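Local coordinates for lysine-sensitive aspartokinase 3 (Escherichia coli, PDB 2J0X) that catalyses the ATP-dependent phosphorylation of L-aspartate to 4-phospho-L-aspartate, the first step of lysine biosynthesis, and is allosterically inhibited by lysine, at the interface of chains A and B. Residues are numbered along the deposited sequence; one frame, centred on the assembly and turned at random. Chains: chain A/B, Lysine-sensitive aspartokinase 3.

Contact 1: the interface of chains A and B. Residues chain A 249-250, 423, 426; chain B 345-348.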
loop_
_atom_site.group_PDB
_atom_site.type_symbol
_atom_site.label_atom_id
_atom_site.label_comp_id
_atom_site.label_asym_id
_atom_site.label_seq_id
_atom_site.Cartn_x
_atom_site.Cartn_y
_atom_site.Cartn_z
ATOM N N ALA A 249 -6.057 7.839 -19.024
ATOM C CA ALA A 249 -5.197 7.803 -17.845
ATOM C C ALA A 249 -5.152 6.406 -17.244
ATOM O O ALA A 249 -4.100 5.940 -16.816
ATOM C CB ALA A 249 -5.693 8.798 -16.805
ATOM N N GLU A 250 -6.302 5.748 -17.210
ATOM C CA GLU A 250 -6.394 4.403 -16.672
ATOM C C GLU A 250 -5.947 3.364 -17.695
ATOM O O GLU A 250 -6.008 2.163 -17.430
ATOM C CB GLU A 250 -7.832 4.116 -16.237
ATOM C CG GLU A 250 -8.245 4.779 -14.943
ATOM C CD GLU A 250 -7.415 4.301 -13.762
ATOM O OE1 GLU A 250 -6.937 3.144 -13.796
ATOM O OE2 GLU A 250 -7.254 5.076 -12.795
ATOM N N SER A 423 -11.256 2.803 -9.176
ATOM C CA SER A 423 -11.725 3.617 -10.297
ATOM C C SER A 423 -12.988 3.107 -10.986
ATOM O O SER A 423 -13.213 1.898 -11.109
ATOM C CB SER A 423 -10.611 3.736 -11.340
ATOM O OG SER A 423 -11.096 4.287 -12.548
ATOM N N ASN A 426 -11.735 1.745 -14.495
ATOM C CA ASN A 426 -10.828 0.606 -14.597
ATOM C C ASN A 426 -11.237 -0.595 -13.752
ATOM O O ASN A 426 -11.787 -0.454 -12.670
ATOM C CB ASN A 426 -9.423 1.067 -14.178
ATOM C CG ASN A 426 -8.346 0.028 -14.438
ATOM O OD1 ASN A 426 -8.422 -1.114 -13.973
ATOM N ND2 ASN A 426 -7.317 0.432 -15.171
ATOM N N SER B 345 -6.036 1.287 -8.761
ATOM C CA SER B 345 -6.388 1.447 -10.162
ATOM C C SER B 345 -5.095 2.099 -10.674
ATOM O O SER B 345 -4.121 2.204 -9.929
ATOM C CB SER B 345 -7.580 2.391 -10.340
ATOM O OG SER B 345 -7.154 3.741 -10.367
ATOM N N GLU B 346 -5.057 2.555 -11.914
ATOM C CA GLU B 346 -3.814 3.138 -12.370
ATOM C C GLU B 346 -3.464 4.470 -11.745
ATOM O O GLU B 346 -2.307 4.699 -11.415
ATOM C CB GLU B 346 -3.792 3.231 -13.886
ATOM C CG GLU B 346 -3.628 1.861 -14.549
ATOM C CD GLU B 346 -2.440 1.064 -14.003
ATOM O OE1 GLU B 346 -2.458 0.694 -12.807
ATOM O OE2 GLU B 346 -1.486 0.804 -14.767
ATOM N N VAL B 347 -4.448 5.340 -11.549
ATOM C CA VAL B 347 -4.165 6.640 -10.958
ATOM C C VAL B 347 -4.950 6.964 -9.687
ATOM O O VAL B 347 -5.156 8.126 -9.339
ATOM C CB VAL B 347 -4.343 7.739 -12.019
ATOM C CG1 VAL B 347 -3.271 7.566 -13.085
ATOM C CG2 VAL B 347 -5.725 7.648 -12.656
ATOM N N SER B 348 -5.384 5.929 -8.984
ATOM C CA SER B 348 -6.104 6.145 -7.744
ATOM C C SER B 348 -5.952 4.913 -6.858
ATOM O O SER B 348 -5.723 3.805 -7.347
ATOM C CB SER B 348 -7.585 6.460 -8.014
ATOM O OG SER B 348 -8.324 5.302 -8.345
#

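Contact 2: the interface of chains A and B. Residues chain A 252, 305, 340-341, 354, 426; chain B 320, 346.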
loop_
_atom_site.group_PDB
_atom_site.type_symbol
_atom_site.label_atom_id
_atom_site.label_comp_id
_atom_site.label_asym_id
_atom_site.label_seq_id
_atom_site.Cartn_x
_atom_site.Cartn_y
_atom_site.Cartn_z
ATOM N N ALA A 252 -3.399 1.329 -19.176
ATOM C CA ALA A 252 -2.092 0.746 -18.866
ATOM C C ALA A 252 -1.057 0.911 -19.980
ATOM O O ALA A 252 -0.034 1.598 -19.811
ATOM C CB ALA A 252 -2.273 -0.745 -18.529
ATOM N N ARG A 305 -0.683 -6.407 -20.027
ATOM C CA ARG A 305 0.695 -6.187 -19.596
ATOM C C ARG A 305 1.133 -7.566 -19.149
ATOM O O ARG A 305 0.707 -8.044 -18.099
ATOM C CB ARG A 305 0.769 -5.225 -18.404
ATOM C CG ARG A 305 0.336 -3.787 -18.695
ATOM C CD ARG A 305 1.482 -2.908 -19.206
ATOM N NE ARG A 305 2.491 -2.646 -18.180
ATOM C CZ ARG A 305 2.267 -1.992 -17.040
ATOM N NH1 ARG A 305 1.058 -1.520 -16.762
ATOM N NH2 ARG A 305 3.257 -1.811 -16.171
ATOM N N ASP A 340 2.672 -1.090 -8.621
ATOM C CA ASP A 340 1.527 -0.900 -9.504
ATOM C C ASP A 340 0.249 -1.324 -8.770
ATOM O O ASP A 340 -0.435 -0.498 -8.164
ATOM C CB ASP A 340 1.702 -1.712 -10.799
ATOM C CG ASP A 340 0.656 -1.362 -11.868
ATOM O OD1 ASP A 340 0.054 -0.270 -11.797
ATOM O OD2 ASP A 340 0.448 -2.170 -12.798
ATOM N N LEU A 341 -0.059 -2.616 -8.810
ATOM C CA LEU A 341 -1.254 -3.129 -8.156
ATOM C C LEU A 341 -1.021 -3.513 -6.696
ATOM O O LEU A 341 0.086 -3.879 -6.295
ATOM C CB LEU A 341 -1.771 -4.350 -8.901
ATOM C CG LEU A 341 -2.033 -4.216 -10.394
ATOM C CD1 LEU A 341 -2.672 -5.496 -10.893
ATOM C CD2 LEU A 341 -2.933 -3.026 -10.655
ATOM N N ASP A 354 5.766 -2.131 -10.727
ATOM C CA ASP A 354 5.525 -1.300 -11.909
ATOM C C ASP A 354 6.851 -1.267 -12.669
ATOM O O ASP A 354 7.763 -0.507 -12.327
ATOM C CB ASP A 354 5.101 0.115 -11.496
ATOM C CG ASP A 354 5.269 1.137 -12.617
ATOM O OD1 ASP A 354 4.807 0.891 -13.750
ATOM O OD2 ASP A 354 5.859 2.202 -12.355
ATOM N N ASN A 426 -11.735 1.745 -14.495
ATOM C CA ASN A 426 -10.828 0.606 -14.597
ATOM C C ASN A 426 -11.237 -0.595 -13.752
ATOM O O ASN A 426 -11.787 -0.454 -12.670
ATOM C CB ASN A 426 -9.423 1.067 -14.178
ATOM C CG ASN A 426 -8.346 0.028 -14.438
ATOM O OD1 ASN A 426 -8.422 -1.114 -13.973
ATOM N ND2 ASN A 426 -7.317 0.432 -15.171
ATOM N N HIS B 320 3.516 5.904 -12.287
ATOM C CA HIS B 320 4.949 5.698 -12.516
ATOM C C HIS B 320 5.853 6.413 -11.525
ATOM O O HIS B 320 7.070 6.425 -11.690
ATOM C CB HIS B 320 5.332 6.100 -13.929
ATOM C CG HIS B 320 4.759 5.202 -14.974
ATOM N ND1 HIS B 320 4.241 5.676 -16.161
ATOM C CD2 HIS B 320 4.620 3.856 -15.012
ATOM C CE1 HIS B 320 3.806 4.660 -16.883
ATOM N NE2 HIS B 320 4.024 3.546 -16.208
ATOM N N GLU B 346 -5.057 2.555 -11.914
ATOM C CA GLU B 346 -3.814 3.138 -12.370
ATOM C C GLU B 346 -3.464 4.470 -11.745
ATOM O O GLU B 346 -2.307 4.699 -11.415
ATOM C CB GLU B 346 -3.792 3.231 -13.886
ATOM C CG GLU B 346 -3.628 1.861 -14.549
ATOM C CD GLU B 346 -2.440 1.064 -14.003
ATOM O OE1 GLU B 346 -2.458 0.694 -12.807
ATOM O OE2 GLU B 346 -1.486 0.804 -14.767
#

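Contact 1: the interface of chains A and B
The carboxylate of A:Glu250 is the flat group of this contact, reaching into the turn B:Ser345-B:Val347. Two donors approach A:Glu250 OE2 from opposite faces of its plane. The hydroxyl OG of B:Ser345 lies 2.8 Å from A:Glu250 OE2 on the syn side, 31° out of the plane. From the other face the backbone N of B:Val347 comes to 3.1 Å from A:Glu250 OE2, 38° out of plane. The syn lone pair of A:Glu250 OE1 takes the backbone N of B:Glu346 at 2.7 Å. Three hydrogen bonds thus hold both oxygens and should fix the rotation of the carboxylate. The carboxylate of B:Glu346 points away from the bonded turn; with A:Glu250 OE1 and B:Glu346 OE1 5.2 Å apart, any repulsion between two ionised acids would be softened. A:Glu250 carries its CG beside the backbone N (chi1 -76°) and bends again at chi2, which brings the acid down onto the turn. A:Asn426 ND2 lies 4.0 Å from B:Glu346 CG and makes a weak hydrogen bond to the backbone O of A:Glu250. On chain B, OG of B:Ser345 also bonds OG of B:Ser348 at 2.8 Å, tying the donor to the first residue of strand 348-354. Beside the acid, CB of A:Ser423 packs on CB of B:Ser345 at 3.5 Å. A:Glu250 follows helix 245-249 and precedes helix 252-257, so the contact joins this helical corner of one subunit to the loop between strands 338-344 and 348-354 in the ACT region of the other, a loop whose B:Ser345 and B:Glu346 belong to the allosteric lysine site.

Contact 2: the interface of chains A and B
A:Ala252 and A:Leu341 bring the aliphatic groups of this patch of the aspartokinase ACT-domain dimer up to the end of B:Glu346. The methyl CB of A:Ala252 lies 4.1 Å from OE2 of B:Glu346, and the branch CD2 of A:Leu341 lies 4.3 Å from OE1 of B:Glu346, so both flank the carboxylate loosely. A:Ala252 CB also lies in the guanidinium plane of A:Arg305, at its edge, where OE2 of B:Glu346 is found as well. NH1 of A:Arg305 and OE2 of B:Glu346 form a long salt bridge of 4.0 Å, their planes 44° apart, so the guanidinium does not meet the carboxylate as a flat, paired fork. Bends at chi2 and chi3 turn the arginine chain towards the partner subunit. Its other terminal nitrogen, NH2, makes a similarly long salt bridge of 3.9 Å to OD1 of A:Asp354, so one guanidinium stands between two acids. At the polar rim, A:Asp340, a residue of the lysine site on strand 338-344, has its OD1 modelled 2.9 Å from OE1 of B:Glu346, their carboxylate planes 57° apart. Two ionised carboxylates would repel here, whereas a shared proton would allow a hydrogen bond; the proton is not seen. The nearby arginine may ease the crowding of negative charge. A:Asp354 and B:His320 meet at another part of the rim, with CG of A:Asp354 3.7 Å from CD2 of B:His320. The carboxylate carbon lies in the plane of the imidazole, at its CD2 edge; the two flat groups are turned by 22°, although the side chains run across each other at about a right angle. This is edge-on contact, with no face stacking, and the ring presents its CD2 edge to both aspartate oxygens.

Contact 1 and contact 2 lie about 8 Å apart, measured between the centres of their C-alpha atoms, and share A:Asn426 and B:Glu346. The backbone of B:Glu346 serves contact 1 and its carboxylate contact 2, so one loop residue ties both patches together. Apart from strand 426-432, chain A contributes different elements: the corner after helix 245-249 to contact 1; helix 252-257, just past that corner, and strands 299-306, 338-344 and 348-354 to contact 2. Two-fold symmetry repeats the pair. The contacts may couple lysine binding to subunit arrangement in the T-state, whose inactive homotetramer presumably contains this dimer.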